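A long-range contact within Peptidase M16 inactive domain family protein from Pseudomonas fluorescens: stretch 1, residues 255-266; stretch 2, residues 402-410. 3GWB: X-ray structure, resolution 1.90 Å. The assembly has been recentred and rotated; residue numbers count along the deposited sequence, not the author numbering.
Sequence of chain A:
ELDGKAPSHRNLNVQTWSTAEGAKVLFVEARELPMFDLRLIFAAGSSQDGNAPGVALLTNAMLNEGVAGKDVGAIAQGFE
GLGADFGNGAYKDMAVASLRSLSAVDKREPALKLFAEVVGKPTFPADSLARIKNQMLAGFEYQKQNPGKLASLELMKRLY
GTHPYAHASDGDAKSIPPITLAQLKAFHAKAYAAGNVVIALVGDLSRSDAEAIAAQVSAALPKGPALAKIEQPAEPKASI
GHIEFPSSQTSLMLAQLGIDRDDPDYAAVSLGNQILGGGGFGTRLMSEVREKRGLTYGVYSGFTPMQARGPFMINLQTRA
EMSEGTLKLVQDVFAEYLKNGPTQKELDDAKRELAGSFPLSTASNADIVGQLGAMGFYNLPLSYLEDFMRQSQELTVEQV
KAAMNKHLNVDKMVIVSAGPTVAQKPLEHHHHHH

Stretch 1 (255-266) AQLGIDRDDPDY
Stretch 2 402-410: AAMNKHLNV

Contact between residues 255-266 and 402-410 of one chain, burying 416 Å² in all, is built round His407, Gln256 and Asp265. Stretch 1 enters as an extended strand at Ala255 (phi/psi -167/167) and Gln256 (-165/170), then passes through two successive type I turns, Asp260 to Asp263 and Asp263 to Tyr266. These are closed by backbone hydrogen bonds from Asp263 N to Asp260 O (3.1 Å) and from Tyr266 N to Asp263 O (3.1 Å). Asp265 (-81/10) occupies the N-cap position of the helix that follows; its side chain makes no capping bond and instead reaches across to stretch 2. Stretch 2 is the last part of a helix, through His407 (-116/-12), with Leu408 N bonded to Met404 O at 2.9 Å; Leu408 (-131/150) and Asn409 (-147/133) then run on extended. The CA atoms nearest each other across the stretches are those of Asp265 and Ala403, 6.3 Å apart, with the CB atoms of the two residues at 4.3 Å.

His407 (chi1 m, chi2 -73°) points its CA-to-CB bond toward stretch 1. Its NE2 donates to Asp265 OD2 (2.8 Å, 154°), the carboxylate oxygen lying at the ring edge, near the ring plane, where the N-H is directed. Over one face sits Ile259 (chi1 p, chi2 t), whose CG2 is 3.5 Å from the centroid of the His407 ring and 22° off its normal, a CH-pi contact. Asp263 OD2 approaches His407 CE1 obliquely at 3.4 Å, while the other carboxylate oxygen of Asp263, OD1, accepts from Asp265 N (3.0 Å), tying the turn together beside the imidazole.

Asp265 (chi1 m, chi2 -29°) thus lends OD2 to two partners: besides the His407 bond, it forms a salt bridge with Lys406, OD2 to NZ 3.6 Å. The lysine is fully extended, all four chi angles t, and its aliphatic chain passes the carboxylate, CD to Asp265 OD2 3.5 Å.

From the strand, Gln256 (chi1 p, chi2 t, chi3 -82°) projects toward the segment after the helix and meets the backbone of Asn409 with both ends of its amide: Asn409 N donates to Gln256 OE1 (3.1 Å, 158°), and Gln256 NE2 donates to Asn409 O (2.9 Å, 148°). One amide thereby satisfies both backbone polar groups of a single residue. Leu408 (chi1 m, chi2 t) starts sideways, but its end comes nearer, placing CD2 3.6 Å from Gln256 OE1 and packing its methyl against the amide.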

# COMPACT_ATOMS: atom_id res chain seq x y z
N ALA A 255 8.69 -1.57 -25.20
CA ALA A 255 8.51 -0.14 -25.07
C ALA A 255 9.24 0.67 -26.13
O ALA A 255 10.10 0.16 -26.85
CB ALA A 255 8.98 0.32 -23.68
N GLN A 256 8.87 1.94 -26.20
CA GLN A 256 9.46 2.91 -27.11
C GLN A 256 9.00 4.25 -26.58
O GLN A 256 8.15 4.30 -25.68
CB GLN A 256 8.99 2.70 -28.54
CG GLN A 256 7.48 2.64 -28.74
CD GLN A 256 7.12 2.42 -30.21
OE1 GLN A 256 7.11 3.36 -31.01
NE2 GLN A 256 6.86 1.17 -30.56
N LEU A 257 9.56 5.33 -27.10
CA LEU A 257 9.18 6.65 -26.64
C LEU A 257 7.74 6.96 -26.98
O LEU A 257 7.30 6.75 -28.11
CB LEU A 257 10.09 7.71 -27.25
CG LEU A 257 11.56 7.67 -26.82
CD1 LEU A 257 12.32 8.82 -27.47
CD2 LEU A 257 11.64 7.77 -25.30
N GLY A 258 6.99 7.43 -25.99
CA GLY A 258 5.60 7.77 -26.20
C GLY A 258 5.47 9.26 -26.44
O GLY A 258 6.31 9.86 -27.10
N ILE A 259 4.42 9.86 -25.88
CA ILE A 259 4.20 11.29 -26.05
C ILE A 259 4.51 12.04 -24.76
O ILE A 259 4.69 11.43 -23.71
CB ILE A 259 2.74 11.58 -26.42
CG1 ILE A 259 1.82 11.00 -25.34
CG2 ILE A 259 2.41 11.00 -27.79
CD1 ILE A 259 0.41 11.57 -25.35
N ASP A 260 4.59 13.36 -24.86
CA ASP A 260 4.80 14.19 -23.68
C ASP A 260 3.38 14.57 -23.26
O ASP A 260 2.47 14.54 -24.08
CB ASP A 260 5.66 15.42 -23.98
CG ASP A 260 5.20 16.18 -25.20
OD1 ASP A 260 3.98 16.41 -25.34
OD2 ASP A 260 6.06 16.57 -26.02
N ARG A 261 3.21 14.92 -21.99
CA ARG A 261 1.90 15.24 -21.44
C ARG A 261 1.03 16.28 -22.15
O ARG A 261 -0.19 16.14 -22.19
CB ARG A 261 2.04 15.62 -19.97
CG ARG A 261 0.71 15.77 -19.24
CD ARG A 261 -0.03 14.44 -19.12
NE ARG A 261 -1.35 14.58 -18.51
CZ ARG A 261 -2.41 15.10 -19.12
NH1 ARG A 261 -2.31 15.55 -20.37
NH2 ARG A 261 -3.59 15.16 -18.50
N ASP A 262 1.64 17.32 -22.71
CA ASP A 262 0.82 18.34 -23.37
C ASP A 262 0.60 18.13 -24.87
O ASP A 262 0.14 19.04 -25.56
CB ASP A 262 1.42 19.73 -23.14
CG ASP A 262 2.79 19.88 -23.77
OD1 ASP A 262 3.25 18.93 -24.44
OD2 ASP A 262 3.39 20.96 -23.59
N ASP A 263 0.93 16.94 -25.36
CA ASP A 263 0.74 16.63 -26.78
C ASP A 263 -0.76 16.65 -27.07
O ASP A 263 -1.56 16.10 -26.32
CB ASP A 263 1.32 15.26 -27.11
CG ASP A 263 1.42 15.01 -28.60
OD1 ASP A 263 0.37 14.86 -29.26
OD2 ASP A 263 2.56 14.98 -29.11
N PRO A 264 -1.16 17.29 -28.19
CA PRO A 264 -2.56 17.40 -28.59
C PRO A 264 -3.30 16.08 -28.80
O PRO A 264 -4.51 16.01 -28.59
CB PRO A 264 -2.48 18.23 -29.87
CG PRO A 264 -1.18 17.81 -30.45
CD PRO A 264 -0.28 17.82 -29.24
N ASP A 265 -2.59 15.04 -29.22
CA ASP A 265 -3.21 13.74 -29.45
C ASP A 265 -3.40 12.92 -28.18
O ASP A 265 -3.73 11.74 -28.24
CB ASP A 265 -2.38 12.91 -30.44
CG ASP A 265 -2.34 13.52 -31.81
OD1 ASP A 265 -3.31 14.21 -32.18
OD2 ASP A 265 -1.34 13.29 -32.53
N TYR A 266 -3.19 13.55 -27.03
CA TYR A 266 -3.32 12.85 -25.76
C TYR A 266 -4.63 12.07 -25.62
O TYR A 266 -4.62 10.89 -25.27
CB TYR A 266 -3.20 13.84 -24.59
CG TYR A 266 -3.24 13.16 -23.25
CD1 TYR A 266 -2.19 12.35 -22.82
CD2 TYR A 266 -4.35 13.29 -22.41
CE1 TYR A 266 -2.24 11.69 -21.60
CE2 TYR A 266 -4.42 12.63 -21.19
CZ TYR A 266 -3.35 11.83 -20.79
OH TYR A 266 -3.40 11.18 -19.57
N ALA A 402 -5.03 6.89 -36.65
CA ALA A 402 -4.03 7.83 -37.13
C ALA A 402 -3.10 8.27 -36.01
O ALA A 402 -1.87 8.28 -36.18
CB ALA A 402 -4.69 9.05 -37.74
N ALA A 403 -3.67 8.62 -34.86
CA ALA A 403 -2.90 9.07 -33.71
C ALA A 403 -1.92 8.01 -33.23
O ALA A 403 -0.75 8.31 -33.01
CB ALA A 403 -3.84 9.48 -32.58
N MSE A 404 -2.40 6.78 -33.06
CA MSE A 404 -1.53 5.71 -32.59
C MSE A 404 -0.38 5.47 -33.57
O MSE A 404 0.75 5.22 -33.16
CB MSE A 404 -2.33 4.41 -32.41
CG MSE A 404 -3.37 4.46 -31.27
SE MSE A 404 -2.68 4.63 -29.59
CE MSE A 404 -2.22 2.98 -29.25
N ASN A 405 -0.68 5.56 -34.87
CA ASN A 405 0.34 5.38 -35.89
C ASN A 405 1.29 6.57 -35.96
O ASN A 405 2.45 6.44 -36.38
CB ASN A 405 -0.30 5.16 -37.26
CG ASN A 405 -0.69 3.71 -37.50
OD1 ASN A 405 -1.87 3.40 -37.68
ND2 ASN A 405 0.29 2.83 -37.51
N LYS A 406 0.82 7.74 -35.54
CA LYS A 406 1.64 8.94 -35.58
C LYS A 406 2.66 8.98 -34.44
O LYS A 406 3.68 9.66 -34.53
CB LYS A 406 0.75 10.18 -35.51
CG LYS A 406 1.50 11.51 -35.56
CD LYS A 406 0.52 12.66 -35.41
CE LYS A 406 1.22 14.00 -35.42
NZ LYS A 406 0.27 15.12 -35.14
N HIS A 407 2.39 8.23 -33.37
CA HIS A 407 3.29 8.23 -32.22
C HIS A 407 3.98 6.91 -31.93
O HIS A 407 4.92 6.86 -31.13
CB HIS A 407 2.51 8.70 -30.99
CG HIS A 407 2.02 10.11 -31.10
ND1 HIS A 407 2.86 11.20 -31.01
CD2 HIS A 407 0.78 10.61 -31.34
CE1 HIS A 407 2.16 12.31 -31.19
NE2 HIS A 407 0.90 11.98 -31.39
N LEU A 408 3.53 5.84 -32.58
CA LEU A 408 4.12 4.52 -32.35
C LEU A 408 4.46 3.82 -33.66
O LEU A 408 3.80 4.03 -34.67
CB LEU A 408 3.15 3.64 -31.56
CG LEU A 408 2.78 4.11 -30.16
CD1 LEU A 408 1.70 3.20 -29.60
CD2 LEU A 408 4.02 4.12 -29.27
N ASN A 409 5.49 2.99 -33.62
CA ASN A 409 5.93 2.25 -34.80
C ASN A 409 6.46 0.90 -34.35
O ASN A 409 7.24 0.82 -33.40
CB ASN A 409 7.03 3.04 -35.52
CG ASN A 409 7.45 2.41 -36.83
OD1 ASN A 409 7.91 1.26 -36.87
ND2 ASN A 409 7.29 3.15 -37.92
N VAL A 410 6.04 -0.16 -35.02
CA VAL A 410 6.48 -1.50 -34.66
C VAL A 410 7.99 -1.71 -34.78
O VAL A 410 8.56 -2.56 -34.10
CB VAL A 410 5.77 -2.58 -35.52
CG1 VAL A 410 4.27 -2.53 -35.25
CG2 VAL A 410 6.06 -2.36 -36.99